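Local structure of DyP2 (Amycolatopsis sp. ATCC 39116, 4G2C) at residues 84-92 / 111-119. The protein probably oxidises dyes and other substrates with hydrogen peroxide, as a haem-containing multifunctional dye peroxidase that also binds manganese. Sequence-based numbering, arbitrary orientation.
Sequences LNGLSGLMK and GTPYLGVGL
Lys92 reaches to the loop just before strand 114-119, its stretched-out chain running alongside Thr112, the two side chains pointing opposite ways. NZ donates to Thr112 OG1 at 3.0 Å and to Pro113 O, the latter from well above the carbonyl plane (64° out of it). Farther along, Leu115 CD2 packs against Met91 CG at 3.7 Å and also meets Leu90 CB and the Leu87 methyl CD2. Met91 SD lies 3.8 Å from Val117 CG2, and the bend at chi3 (68°) turns CE toward Leu115 O. Leu84 spreads its two methyls, CD2 to Val117 CG1 (3.9 Å) and CD1 to Leu119 CD2. A water takes the N-H of Lys92 at 2.9 Å from N and donates to Leu115 O. Outside the two segments, Glu100 forms a salt bridge with NZ and accepts from Thr112 OG1, and His62 NE2 is hydrogen-bonded to NZ; a methionine in place of the lysine would probably leave Glu100 without this positive partner and Pro113 O without this donor. The end of helix 77-88, at residues 84-88, runs at 148° to edge strand 114-119 of the ferredoxin-like sheet in the DyP domain, with strand 166-172 next in the sheet; helix 175-188 meets Leu87 and Leu90, helix 487-491 meets Met91.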
loop_
_atom_site.group_PDB
_atom_site.type_symbol
_atom_site.label_atom_id
_atom_site.label_comp_id
_atom_site.label_asym_id
_atom_site.label_seq_id
_atom_site.Cartn_x
_atom_site.Cartn_y
_atom_site.Cartn_z
ATOM N N LEU A 84 -14.993 21.184 -5.574
ATOM C CA LEU A 84 -13.992 20.466 -6.356
ATOM C C LEU A 84 -13.267 21.395 -7.323
ATOM O O LEU A 84 -12.039 21.376 -7.407
ATOM C CB LEU A 84 -14.635 19.299 -7.090
ATOM C CG LEU A 84 -15.116 18.239 -6.089
ATOM C CD1 LEU A 84 -16.035 17.232 -6.737
ATOM C CD2 LEU A 84 -13.923 17.550 -5.475
ATOM N N ASN A 85 -14.021 22.237 -8.020
ATOM C CA ASN A 85 -13.422 23.172 -8.959
ATOM C C ASN A 85 -12.346 24.012 -8.268
ATOM O O ASN A 85 -11.272 24.231 -8.813
ATOM C CB ASN A 85 -14.507 24.064 -9.568
ATOM C CG ASN A 85 -14.064 24.733 -10.850
ATOM O OD1 ASN A 85 -13.627 25.881 -10.840
ATOM N ND2 ASN A 85 -14.171 24.016 -11.966
ATOM N N GLY A 86 -12.638 24.461 -7.051
ATOM C CA GLY A 86 -11.709 25.279 -6.298
ATOM C C GLY A 86 -10.502 24.488 -5.826
ATOM O O GLY A 86 -9.385 24.997 -5.786
ATOM N N LEU A 87 -10.737 23.240 -5.443
ATOM C CA LEU A 87 -9.649 22.332 -5.104
ATOM C C LEU A 87 -8.683 22.162 -6.282
ATOM O O LEU A 87 -7.472 22.252 -6.112
ATOM C CB LEU A 87 -10.196 20.971 -4.661
ATOM C CG LEU A 87 -10.831 20.994 -3.267
ATOM C CD1 LEU A 87 -11.223 19.610 -2.824
ATOM C CD2 LEU A 87 -9.907 21.649 -2.265
ATOM N N SER A 88 -9.222 21.930 -7.474
ATOM C CA SER A 88 -8.378 21.756 -8.646
ATOM C C SER A 88 -7.405 22.928 -8.776
ATOM O O SER A 88 -6.297 22.771 -9.281
ATOM C CB SER A 88 -9.210 21.566 -9.919
ATOM O OG SER A 88 -9.770 22.783 -10.348
ATOM N N GLY A 89 -7.815 24.096 -8.282
ATOM C CA GLY A 89 -6.947 25.264 -8.252
ATOM C C GLY A 89 -5.763 25.154 -7.303
ATOM O O GLY A 89 -4.754 25.835 -7.475
ATOM N N LEU A 90 -5.869 24.299 -6.291
ATOM C CA LEU A 90 -4.768 24.144 -5.339
ATOM C C LEU A 90 -3.877 22.954 -5.668
ATOM O O LEU A 90 -2.977 22.605 -4.894
ATOM C CB LEU A 90 -5.302 23.997 -3.913
ATOM C CG LEU A 90 -6.189 25.156 -3.434
ATOM C CD1 LEU A 90 -6.712 24.887 -2.035
ATOM C CD2 LEU A 90 -5.439 26.504 -3.501
ATOM N N MET A 91 -4.115 22.338 -6.818
ATOM C CA MET A 91 -3.480 21.060 -7.130
ATOM C C MET A 91 -2.354 21.173 -8.147
ATOM O O MET A 91 -2.467 21.887 -9.138
ATOM C CB MET A 91 -4.534 20.050 -7.595
ATOM C CG MET A 91 -5.555 19.737 -6.512
ATOM S SD MET A 91 -6.952 18.743 -7.057
ATOM C CE MET A 91 -6.115 17.185 -7.385
ATOM N N LYS A 92 -1.263 20.458 -7.893
ATOM C CA LYS A 92 -0.187 20.371 -8.861
ATOM C C LYS A 92 -0.314 19.062 -9.661
ATOM O O LYS A 92 -0.988 18.119 -9.230
ATOM C CB LYS A 92 1.160 20.474 -8.149
ATOM C CG LYS A 92 1.437 19.319 -7.199
ATOM C CD LYS A 92 2.699 19.544 -6.377
ATOM C CE LYS A 92 3.057 18.297 -5.577
ATOM N NZ LYS A 92 3.955 18.603 -4.425
ATOM N N GLY A 111 10.210 21.492 -2.481
ATOM C CA GLY A 111 8.992 21.117 -3.176
ATOM C C GLY A 111 7.760 21.574 -2.421
ATOM O O GLY A 111 7.868 22.206 -1.373
ATOM N N THR A 112 6.583 21.253 -2.945
ATOM C CA THR A 112 5.346 21.697 -2.318
ATOM C C THR A 112 4.521 20.551 -1.737
ATOM O O THR A 112 4.839 19.373 -1.923
ATOM C CB THR A 112 4.454 22.476 -3.304
ATOM O OG1 THR A 112 4.133 21.634 -4.417
ATOM C CG2 THR A 112 5.155 23.726 -3.801
ATOM N N PRO A 113 3.441 20.907 -1.034
ATOM C CA PRO A 113 2.565 19.923 -0.392
ATOM C C PRO A 113 1.776 19.100 -1.424
ATOM O O PRO A 113 1.694 19.468 -2.598
ATOM C CB PRO A 113 1.615 20.792 0.461
ATOM C CG PRO A 113 2.232 22.145 0.514
ATOM C CD PRO A 113 3.033 22.294 -0.747
ATOM N N TYR A 114 1.217 17.983 -0.972
ATOM C CA TYR A 114 0.378 17.123 -1.806
ATOM C C TYR A 114 -1.080 17.243 -1.383
ATOM O O TYR A 114 -1.428 17.042 -0.212
ATOM C CB TYR A 114 0.857 15.665 -1.715
ATOM C CG TYR A 114 -0.119 14.605 -2.215
ATOM C CD1 TYR A 114 -0.680 14.669 -3.490
ATOM C CD2 TYR A 114 -0.449 13.519 -1.416
ATOM C CE1 TYR A 114 -1.561 13.676 -3.934
ATOM C CE2 TYR A 114 -1.326 12.539 -1.843
ATOM C CZ TYR A 114 -1.872 12.615 -3.096
ATOM O OH TYR A 114 -2.732 11.621 -3.493
ATOM N N LEU A 115 -1.915 17.591 -2.354
ATOM C CA LEU A 115 -3.368 17.602 -2.210
ATOM C C LEU A 115 -3.959 16.549 -3.133
ATOM O O LEU A 115 -4.016 16.742 -4.348
ATOM C CB LEU A 115 -3.942 18.967 -2.599
ATOM C CG LEU A 115 -5.472 18.966 -2.634
ATOM C CD1 LEU A 115 -5.984 18.459 -1.302
ATOM C CD2 LEU A 115 -6.036 20.349 -2.931
ATOM N N GLY A 116 -4.378 15.426 -2.568
ATOM C CA GLY A 116 -4.984 14.376 -3.363
ATOM C C GLY A 116 -6.489 14.412 -3.239
ATOM O O GLY A 116 -7.019 14.706 -2.171
ATOM N N VAL A 117 -7.182 14.104 -4.327
ATOM C CA VAL A 117 -8.628 14.115 -4.330
ATOM C C VAL A 117 -9.195 12.825 -4.947
ATOM O O VAL A 117 -8.944 12.511 -6.116
ATOM C CB VAL A 117 -9.168 15.362 -5.081
ATOM C CG1 VAL A 117 -10.705 15.325 -5.170
ATOM C CG2 VAL A 117 -8.690 16.654 -4.410
ATOM N N GLY A 118 -9.967 12.080 -4.161
ATOM C CA GLY A 118 -10.678 10.933 -4.688
ATOM C C GLY A 118 -12.184 11.037 -4.498
ATOM O O GLY A 118 -12.642 11.631 -3.529
ATOM N N LEU A 119 -12.939 10.432 -5.417
ATOM C CA LEU A 119 -14.392 10.349 -5.354
ATOM C C LEU A 119 -14.890 8.911 -5.287
ATOM O O LEU A 119 -14.371 8.042 -5.981
ATOM C CB LEU A 119 -14.996 11.005 -6.595
ATOM C CG LEU A 119 -14.674 12.485 -6.781
ATOM C CD1 LEU A 119 -15.037 12.927 -8.177
ATOM C CD2 LEU A 119 -15.416 13.283 -5.734
HETATM O O HOH W 1 -1.956 18.051 -6.407
#